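PDB 2JHP: VP4 CORE protein from Bluetongue virus, which forms part of the viral inner core as a multifunctional RNA-capping enzyme that works as an assembly line on viral transcripts. Local coordinates for residues E291-M296 with N338-R343; S320-P325 with M352-S357. All blocks are in the same frame, centred on the assembly; numbering follows the deposited sequence.

Interaction 1: E291-M296 with N338-R343; sequences EIAYEM and NFMRLR
The guanidinium of R343 meets the last turn of helix 280-295 obliquely: NH2 comes within 4.1 Å of the backbone O of Y294, a loose polar approach without a hydrogen bond. In the next flat group, that of R341, NE donates a hydrogen bond, within the guanidinium plane, to the backbone O of L342, 3.3 Å away, from above that carbonyl's plane. The backbone N of R341 in turn lies over one face of the F339 ring, offset toward the rim. The contact proper is apolar. M340 reaches from its strand to the helix; SD of M340 lies 4.0 Å from CB of A293, and the bend at chi3 (62°) brings CE to the same distance of that CB; CE also approaches the backbone N of Y294. Beside it, CD1 of L342 rests 3.9 Å from the carbonyl O of A293. This is helix-on-sheet packing in a Rossmann-like methyltransferase fold, recognisable by the strand order 3-2-1-4-5-7-6 with one antiparallel strand, and bound S-adenosyl-L-homocysteine lies about 13 Å from the side chain of A293. Helix 280-295 covers strand 335-341 and its antiparallel neighbour, strand 302-308, where A293 touches A303; M340 also packs on I305 of that neighbouring strand.

Interaction 2: S320-P325 with M352-S357; sequences STYLFP and MHPDAS
The carbonyl O of S320 is gripped from two directions by hydrogen bonds, accepting the backbone N of S357 at 2.9 Å and a water molecule at 2.8 Å, while CA of A356 adds a CA-H...O contact. The setting is an antiparallel, hydrogen-bonded bridge between S320 and S357, directly followed by a classic beta bulge in which T321 and Y322 together face F339 of strand 335-341. The return bond of the bridge runs from S320 N to S357 O, nearly straight at 171°. The same water also donates to O of D355 and accepts from OG of S357, whose chi1 of 53° sets that hydroxyl between its own backbone N and carbonyl carbon; one molecule thereby stitches both backbones to a side chain.

Beyond the bridge, side chains take over. OG1 of T321 donates to the carbonyl O of P354, 2.9 Å away and nearly in line with the C=O, and accepts from the backbone N of R341, so this buried hydroxyl links the loop 352-357 to strand 335-341. CG2 of T321 sits over one face of the Y322 ring, offset toward the rim. The carboxylate of D355 forms a salt bridge with R341, which also binds O of H353 and so fastens the loop a second time. H389 of helix 380-391 packs edge-to-face with H353 and also meets the Y322 ring, placing this corner between the edge of the methyltransferase-like sheet and that helix. The rings of Y322 and H353 meet rim to rim with their planes at 88°, and OH of Y322 shares a hydrogen bond with ND1 of H353 at 2.8 Å.

How the interactions relate
Read from the N terminus, the chain passes the end of helix 280-295, then 320-325, 338-343 and finally 352-357, so the two loops cross rather than nest. Interaction 1 closes a span of 41 residues holding strand 302-308 and the bulged edge strand 322-324; interaction 2 closes one of 26 residues that contains strand 335-341. The penultimate strand 335-341 joins them, since its residues 338-343 belong to interaction 1 while strand 322-324 of interaction 2 lies next to it in the sheet. Interaction 1 thus fastens a helix to the sheet, and interaction 2 secures the loop leading to strand 357-362 at the sheet's edge, with centres 10 Å apart.

Interaction 1: E291-M296 with N338-R343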
ATOM      1  N   GLU A 291     -37.904  -4.272  -5.656  1.00 10.64           N
ATOM      2  CA  GLU A 291     -38.686  -4.229  -6.887  1.00 17.83           C
ATOM      3  C   GLU A 291     -38.475  -2.927  -7.658  1.00 25.19           C
ATOM      4  O   GLU A 291     -38.230  -2.949  -8.856  1.00 16.75           O
ATOM      5  CB  GLU A 291     -40.162  -4.420  -6.559  1.00  9.46           C
ATOM      6  CG  GLU A 291     -40.519  -5.840  -6.135  1.00 15.31           C
ATOM      7  CD  GLU A 291     -41.952  -5.981  -5.636  1.00  3.81           C
ATOM      8  OE1 GLU A 291     -42.737  -4.999  -5.734  1.00  7.30           O
ATOM      9  OE2 GLU A 291     -42.298  -7.084  -5.144  1.00 12.72           O
ATOM     10  N   ILE A 292     -38.556  -1.796  -6.960  1.00 16.80           N
ATOM     11  CA  ILE A 292     -38.250  -0.491  -7.554  1.00 17.10           C
ATOM     12  C   ILE A 292     -36.846  -0.476  -8.157  1.00 15.38           C
ATOM     13  O   ILE A 292     -36.644   0.011  -9.273  1.00 24.75           O
ATOM     14  CB  ILE A 292     -38.459   0.657  -6.535  1.00 11.02           C
ATOM     15  CG1 ILE A 292     -39.968   0.901  -6.358  1.00 10.03           C
ATOM     16  CG2 ILE A 292     -37.750   1.930  -6.996  1.00 25.34           C
ATOM     17  CD1 ILE A 292     -40.359   1.894  -5.275  1.00 16.82           C
ATOM     18  N   ALA A 293     -35.890  -1.043  -7.421  1.00 17.54           N
ATOM     19  CA  ALA A 293     -34.505  -1.122  -7.876  1.00 14.52           C
ATOM     20  C   ALA A 293     -34.376  -2.001  -9.124  1.00 16.87           C
ATOM     21  O   ALA A 293     -33.727  -1.609 -10.095  1.00 20.08           O
ATOM     22  CB  ALA A 293     -33.577  -1.617  -6.742  1.00  9.75           C
ATOM     23  N   TYR A 294     -35.000  -3.181  -9.089  1.00 23.32           N
ATOM     24  CA  TYR A 294     -34.975  -4.112 -10.218  1.00 19.04           C
ATOM     25  C   TYR A 294     -35.560  -3.467 -11.486  1.00 21.76           C
ATOM     26  O   TYR A 294     -34.980  -3.598 -12.560  1.00 19.83           O
ATOM     27  CB  TYR A 294     -35.706  -5.420  -9.868  1.00 15.69           C
ATOM     28  CG  TYR A 294     -35.429  -6.574 -10.816  1.00 20.20           C
ATOM     29  CD1 TYR A 294     -34.282  -7.364 -10.673  1.00 10.18           C
ATOM     30  CD2 TYR A 294     -36.311  -6.882 -11.845  1.00 21.23           C
ATOM     31  CE1 TYR A 294     -34.010  -8.419 -11.532  1.00 38.69           C
ATOM     32  CE2 TYR A 294     -36.054  -7.949 -12.722  1.00 -8.02           C
ATOM     33  CZ  TYR A 294     -34.896  -8.710 -12.552  1.00 15.91           C
ATOM     34  OH  TYR A 294     -34.623  -9.763 -13.401  1.00 40.01           O
ATOM     35  N   GLU A 295     -36.686  -2.759 -11.348  1.00 17.27           N
ATOM     36  CA  GLU A 295     -37.323  -2.056 -12.467  1.00 18.00           C
ATOM     37  C   GLU A 295     -36.354  -1.058 -13.062  1.00 21.93           C
ATOM     38  O   GLU A 295     -36.327  -0.840 -14.274  1.00 22.27           O
ATOM     39  CB  GLU A 295     -38.565  -1.287 -12.010  1.00 14.47           C
ATOM     40  CG  GLU A 295     -39.706  -2.119 -11.459  1.00 74.44           C
ATOM     41  CD  GLU A 295     -40.804  -1.252 -10.865  1.00 16.60           C
ATOM     42  OE1 GLU A 295     -40.851  -1.109  -9.621  1.00 53.58           O
ATOM     43  OE2 GLU A 295     -41.612  -0.698 -11.645  1.00 60.69           O
ATOM     44  N   MET A 296     -35.561  -0.459 -12.183  1.00 10.27           N
ATOM     45  CA  MET A 296     -34.637   0.591 -12.544  1.00 13.67           C
ATOM     46  C   MET A 296     -33.211   0.095 -12.807  1.00 16.40           C
ATOM     47  O   MET A 296     -32.280   0.895 -12.930  1.00 15.99           O
ATOM     48  CB  MET A 296     -34.643   1.659 -11.465  1.00 11.45           C
ATOM     49  CG  MET A 296     -35.767   2.646 -11.607  1.00  4.14           C
ATOM     50  SD  MET A 296     -35.699   3.820 -10.260  1.00 23.29           S
ATOM     51  CE  MET A 296     -36.088   5.289 -11.170  1.00  5.06           C
ATOM     52  N   ASN A 338     -29.195  -5.686   1.895  1.00 19.22           N
ATOM     53  CA  ASN A 338     -29.336  -6.405   0.651  1.00 15.04           C
ATOM     54  C   ASN A 338     -28.596  -5.654  -0.420  1.00 22.76           C
ATOM     55  O   ASN A 338     -29.031  -4.585  -0.842  1.00 22.65           O
ATOM     56  CB  ASN A 338     -30.814  -6.533   0.279  1.00 24.31           C
ATOM     57  CG  ASN A 338     -31.044  -7.413  -0.937  1.00 26.33           C
ATOM     58  OD1 ASN A 338     -32.180  -7.611  -1.346  1.00 29.22           O
ATOM     59  ND2 ASN A 338     -29.976  -7.939  -1.519  1.00  9.37           N
ATOM     60  N   PHE A 339     -27.459  -6.201  -0.831  1.00 25.58           N
ATOM     61  CA  PHE A 339     -26.724  -5.636  -1.944  1.00 19.64           C
ATOM     62  C   PHE A 339     -27.211  -6.240  -3.261  1.00 20.79           C
ATOM     63  O   PHE A 339     -27.348  -7.465  -3.389  1.00 22.77           O
ATOM     64  CB  PHE A 339     -25.207  -5.819  -1.783  1.00  9.78           C
ATOM     65  CG  PHE A 339     -24.425  -5.402  -2.996  1.00 42.18           C
ATOM     66  CD1 PHE A 339     -24.302  -4.058  -3.336  1.00 15.17           C
ATOM     67  CD2 PHE A 339     -23.842  -6.355  -3.821  1.00 14.55           C
ATOM     68  CE1 PHE A 339     -23.595  -3.675  -4.467  1.00 13.46           C
ATOM     69  CE2 PHE A 339     -23.136  -5.979  -4.951  1.00 18.33           C
ATOM     70  CZ  PHE A 339     -23.011  -4.640  -5.276  1.00 26.72           C
ATOM     71  N   MET A 340     -27.469  -5.364  -4.226  1.00 19.58           N
ATOM     72  CA  MET A 340     -27.970  -5.768  -5.522  1.00 15.12           C
ATOM     73  C   MET A 340     -27.024  -5.224  -6.583  1.00 16.29           C
ATOM     74  O   MET A 340     -26.869  -4.006  -6.714  1.00 24.03           O
ATOM     75  CB  MET A 340     -29.385  -5.214  -5.754  1.00  7.01           C
ATOM     76  CG  MET A 340     -30.466  -5.653  -4.747  1.00 16.83           C
ATOM     77  SD  MET A 340     -32.083  -4.852  -4.970  1.00 20.02           S
ATOM     78  CE  MET A 340     -32.523  -5.427  -6.600  1.00  8.55           C
ATOM     79  N   ARG A 341     -26.373  -6.124  -7.322  1.00 -7.66           N
ATOM     80  CA  ARG A 341     -25.550  -5.724  -8.462  1.00  1.04           C
ATOM     81  C   ARG A 341     -26.432  -5.710  -9.695  1.00  8.94           C
ATOM     82  O   ARG A 341     -27.072  -6.709 -10.034  1.00 11.49           O
ATOM     83  CB  ARG A 341     -24.367  -6.659  -8.657  1.00  2.72           C
ATOM     84  CG  ARG A 341     -23.238  -6.029  -9.492  1.00-10.83           C
ATOM     85  CD  ARG A 341     -22.895  -6.895 -10.674  1.00 35.94           C
ATOM     86  NE  ARG A 341     -23.873  -6.755 -11.739  1.00 14.37           N
ATOM     87  CZ  ARG A 341     -24.186  -7.703 -12.612  1.00 59.21           C
ATOM     88  NH1 ARG A 341     -23.600  -8.893 -12.556  1.00 -3.44           N
ATOM     89  NH2 ARG A 341     -25.098  -7.459 -13.540  1.00 47.36           N
ATOM     90  N   LEU A 342     -26.483  -4.559 -10.347  1.00 17.16           N
ATOM     91  CA  LEU A 342     -27.388  -4.361 -11.463  1.00 18.90           C
ATOM     92  C   LEU A 342     -26.623  -4.065 -12.749  1.00 22.12           C
ATOM     93  O   LEU A 342     -25.402  -4.046 -12.763  1.00 16.07           O
ATOM     94  CB  LEU A 342     -28.361  -3.219 -11.146  1.00 25.93           C
ATOM     95  CG  LEU A 342     -29.210  -3.309  -9.879  1.00 27.22           C
ATOM     96  CD1 LEU A 342     -29.883  -1.971  -9.585  1.00 -8.96           C
ATOM     97  CD2 LEU A 342     -30.249  -4.407  -9.997  1.00 -9.90           C
ATOM     98  N   ARG A 343     -27.346  -3.871 -13.840  1.00 16.06           N
ATOM     99  CA  ARG A 343     -26.740  -3.296 -15.021  1.00 20.41           C
ATOM    100  C   ARG A 343     -27.072  -1.822 -14.922  1.00 20.99           C
ATOM    101  O   ARG A 343     -28.020  -1.444 -14.225  1.00 23.94           O
ATOM    102  CB  ARG A 343     -27.259  -3.934 -16.316  1.00 34.24           C
ATOM    103  CG  ARG A 343     -28.758  -3.962 -16.459  1.00174.86           C
ATOM    104  CD  ARG A 343     -29.360  -5.312 -16.079  1.00 -5.87           C
ATOM    105  NE  ARG A 343     -30.765  -5.159 -15.687  1.00 14.52           N
ATOM    106  CZ  ARG A 343     -31.725  -4.681 -16.479  1.00-13.92           C
ATOM    107  NH1 ARG A 343     -31.454  -4.296 -17.725  1.00 22.85           N
ATOM    108  NH2 ARG A 343     -32.965  -4.572 -16.017  1.00 23.95           N
TER

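Interaction 2: S320-P325 with M352-S357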
ATOM      1  N   SER A 320     -32.063 -10.300  -4.804  1.00 19.20           N
ATOM      2  CA  SER A 320     -30.769 -10.016  -4.199  1.00 14.87           C
ATOM      3  C   SER A 320     -29.555 -10.442  -5.025  1.00 22.99           C
ATOM      4  O   SER A 320     -29.651 -11.273  -5.926  1.00 23.02           O
ATOM      5  CB  SER A 320     -30.696 -10.676  -2.814  1.00 25.28           C
ATOM      6  OG  SER A 320     -29.450 -10.410  -2.183  1.00 23.53           O
ATOM      7  N   THR A 321     -28.415  -9.843  -4.695  1.00 16.02           N
ATOM      8  CA  THR A 321     -27.110 -10.360  -5.089  1.00 14.09           C
ATOM      9  C   THR A 321     -26.443 -10.943  -3.833  1.00 12.33           C
ATOM     10  O   THR A 321     -26.064 -12.113  -3.809  1.00 24.19           O
ATOM     11  CB  THR A 321     -26.234  -9.263  -5.757  1.00  9.41           C
ATOM     12  OG1 THR A 321     -26.786  -8.894  -7.032  1.00 23.83           O
ATOM     13  CG2 THR A 321     -24.794  -9.744  -5.949  1.00 -9.86           C
ATOM     14  N   TYR A 322     -26.319 -10.127  -2.789  1.00 19.60           N
ATOM     15  CA  TYR A 322     -25.823 -10.606  -1.500  1.00 17.14           C
ATOM     16  C   TYR A 322     -26.706 -10.117  -0.362  1.00 20.35           C
ATOM     17  O   TYR A 322     -27.397  -9.112  -0.491  1.00 19.93           O
ATOM     18  CB  TYR A 322     -24.388 -10.132  -1.224  1.00 17.75           C
ATOM     19  CG  TYR A 322     -23.328 -10.510  -2.241  1.00 27.40           C
ATOM     20  CD1 TYR A 322     -22.574  -9.529  -2.866  1.00 22.41           C
ATOM     21  CD2 TYR A 322     -23.058 -11.847  -2.553  1.00 15.17           C
ATOM     22  CE1 TYR A 322     -21.586  -9.862  -3.786  1.00 27.49           C
ATOM     23  CE2 TYR A 322     -22.078 -12.189  -3.475  1.00 36.88           C
ATOM     24  CZ  TYR A 322     -21.345 -11.193  -4.085  1.00 79.43           C
ATOM     25  OH  TYR A 322     -20.369 -11.523  -4.994  1.00 16.47           O
ATOM     26  N   LEU A 323     -26.683 -10.854   0.742  1.00 18.00           N
ATOM     27  CA  LEU A 323     -27.176 -10.362   2.020  1.00 18.37           C
ATOM     28  C   LEU A 323     -26.017 -10.424   3.008  1.00 16.67           C
ATOM     29  O   LEU A 323     -25.349 -11.457   3.138  1.00 18.16           O
ATOM     30  CB  LEU A 323     -28.357 -11.194   2.528  1.00 13.10           C
ATOM     31  CG  LEU A 323     -29.610 -11.328   1.655  1.00 36.47           C
ATOM     32  CD1 LEU A 323     -30.538 -12.422   2.205  1.00-11.87           C
ATOM     33  CD2 LEU A 323     -30.362 -10.014   1.520  1.00  9.61           C
ATOM     34  N   PHE A 324     -25.742  -9.316   3.685  1.00 21.72           N
ATOM     35  CA  PHE A 324     -24.676  -9.352   4.676  1.00 17.19           C
ATOM     36  C   PHE A 324     -24.945  -8.622   5.974  1.00 16.02           C
ATOM     37  O   PHE A 324     -25.847  -7.790   6.051  1.00 17.75           O
ATOM     38  CB  PHE A 324     -23.323  -8.940   4.089  1.00 31.06           C
ATOM     39  CG  PHE A 324     -23.395  -7.893   3.026  1.00 34.04           C
ATOM     40  CD1 PHE A 324     -24.035  -6.684   3.256  1.00 31.80           C
ATOM     41  CD2 PHE A 324     -22.774  -8.111   1.799  1.00 27.51           C
ATOM     42  CE1 PHE A 324     -24.075  -5.702   2.267  1.00 31.78           C
ATOM     43  CE2 PHE A 324     -22.800  -7.142   0.796  1.00 25.64           C
ATOM     44  CZ  PHE A 324     -23.449  -5.933   1.033  1.00 25.00           C
ATOM     45  N   PRO A 325     -24.156  -8.957   7.012  1.00 24.38           N
ATOM     46  CA  PRO A 325     -24.294  -8.319   8.317  1.00 19.53           C
ATOM     47  C   PRO A 325     -23.889  -6.851   8.264  1.00 24.09           C
ATOM     48  O   PRO A 325     -23.189  -6.429   7.341  1.00 20.03           O
ATOM     49  CB  PRO A 325     -23.334  -9.114   9.208  1.00 16.00           C
ATOM     50  CG  PRO A 325     -23.000 -10.356   8.437  1.00 18.67           C
ATOM     51  CD  PRO A 325     -23.080  -9.965   7.003  1.00 14.59           C
ATOM     52  N   MET A 352     -18.460  -9.813 -12.058  1.00 14.36           N
ATOM     53  CA  MET A 352     -18.167 -11.008 -11.251  1.00 14.78           C
ATOM     54  C   MET A 352     -19.185 -11.261 -10.145  1.00 20.25           C
ATOM     55  O   MET A 352     -19.413 -12.406  -9.765  1.00 21.49           O
ATOM     56  CB  MET A 352     -16.747 -10.971 -10.672  1.00 21.11           C
ATOM     57  CG  MET A 352     -15.628 -11.310 -11.677  1.00 13.88           C
ATOM     58  SD  MET A 352     -16.006 -12.710 -12.761  1.00 27.42           S
ATOM     59  CE  MET A 352     -14.465 -12.849 -13.675  1.00145.40           C
ATOM     60  N   HIS A 353     -19.786 -10.195  -9.621  1.00 18.12           N
ATOM     61  CA  HIS A 353     -20.906 -10.330  -8.691  1.00 20.16           C
ATOM     62  C   HIS A 353     -22.141 -10.671  -9.505  1.00 16.84           C
ATOM     63  O   HIS A 353     -22.500  -9.930 -10.422  1.00 21.26           O
ATOM     64  CB  HIS A 353     -21.124  -9.038  -7.902  1.00 25.87           C
ATOM     65  CG  HIS A 353     -19.895  -8.561  -7.195  1.00 26.66           C
ATOM     66  ND1 HIS A 353     -19.489  -9.076  -5.983  1.00 17.51           N
ATOM     67  CD2 HIS A 353     -18.971  -7.634  -7.543  1.00 17.97           C
ATOM     68  CE1 HIS A 353     -18.374  -8.478  -5.608  1.00 26.34           C
ATOM     69  NE2 HIS A 353     -18.037  -7.599  -6.537  1.00 22.72           N
ATOM     70  N   PRO A 354     -22.784 -11.813  -9.199  1.00 15.49           N
ATOM     71  CA  PRO A 354     -23.949 -12.221  -9.998  1.00 15.41           C
ATOM     72  C   PRO A 354     -25.078 -11.188  -9.984  1.00 18.67           C
ATOM     73  O   PRO A 354     -25.384 -10.614  -8.934  1.00 32.99           O
ATOM     74  CB  PRO A 354     -24.395 -13.537  -9.350  1.00  7.41           C
ATOM     75  CG  PRO A 354     -23.726 -13.601  -8.041  1.00 12.00           C
ATOM     76  CD  PRO A 354     -22.473 -12.777  -8.129  1.00 19.15           C
ATOM     77  N   ASP A 355     -25.653 -10.949 -11.163  1.00 16.41           N
ATOM     78  CA  ASP A 355     -26.841 -10.108 -11.357  1.00 22.90           C
ATOM     79  C   ASP A 355     -27.860 -10.377 -10.257  1.00 25.72           C
ATOM     80  O   ASP A 355     -28.021 -11.523  -9.829  1.00 40.41           O
ATOM     81  CB  ASP A 355     -27.475 -10.434 -12.716  1.00 32.24           C
ATOM     82  CG  ASP A 355     -27.682  -9.202 -13.586  1.00 90.65           C
ATOM     83  OD1 ASP A 355     -28.340  -8.231 -13.138  1.00 23.30           O
ATOM     84  OD2 ASP A 355     -27.184  -9.214 -14.738  1.00 14.47           O
ATOM     85  N   ALA A 356     -28.549  -9.339  -9.792  1.00 18.45           N
ATOM     86  CA  ALA A 356     -29.514  -9.535  -8.716  1.00  9.90           C
ATOM     87  C   ALA A 356     -30.654 -10.376  -9.230  1.00 11.26           C
ATOM     88  O   ALA A 356     -31.215 -10.088 -10.293  1.00 10.96           O
ATOM     89  CB  ALA A 356     -30.018  -8.216  -8.163  1.00  8.53           C
ATOM     90  N   SER A 357     -30.962 -11.435  -8.485  1.00  8.37           N
ATOM     91  CA  SER A 357     -32.021 -12.371  -8.856  1.00  7.82           C
ATOM     92  C   SER A 357     -32.876 -12.797  -7.661  1.00 15.63           C
ATOM     93  O   SER A 357     -32.616 -12.419  -6.523  1.00 22.52           O
ATOM     94  CB  SER A 357     -31.415 -13.604  -9.528  1.00-10.94           C
ATOM     95  OG  SER A 357     -30.404 -14.169  -8.708  1.00 12.04           O
TER
HETATM   96  O   HOH W   1     -28.253 -12.993  -7.657  1.00 22.92           O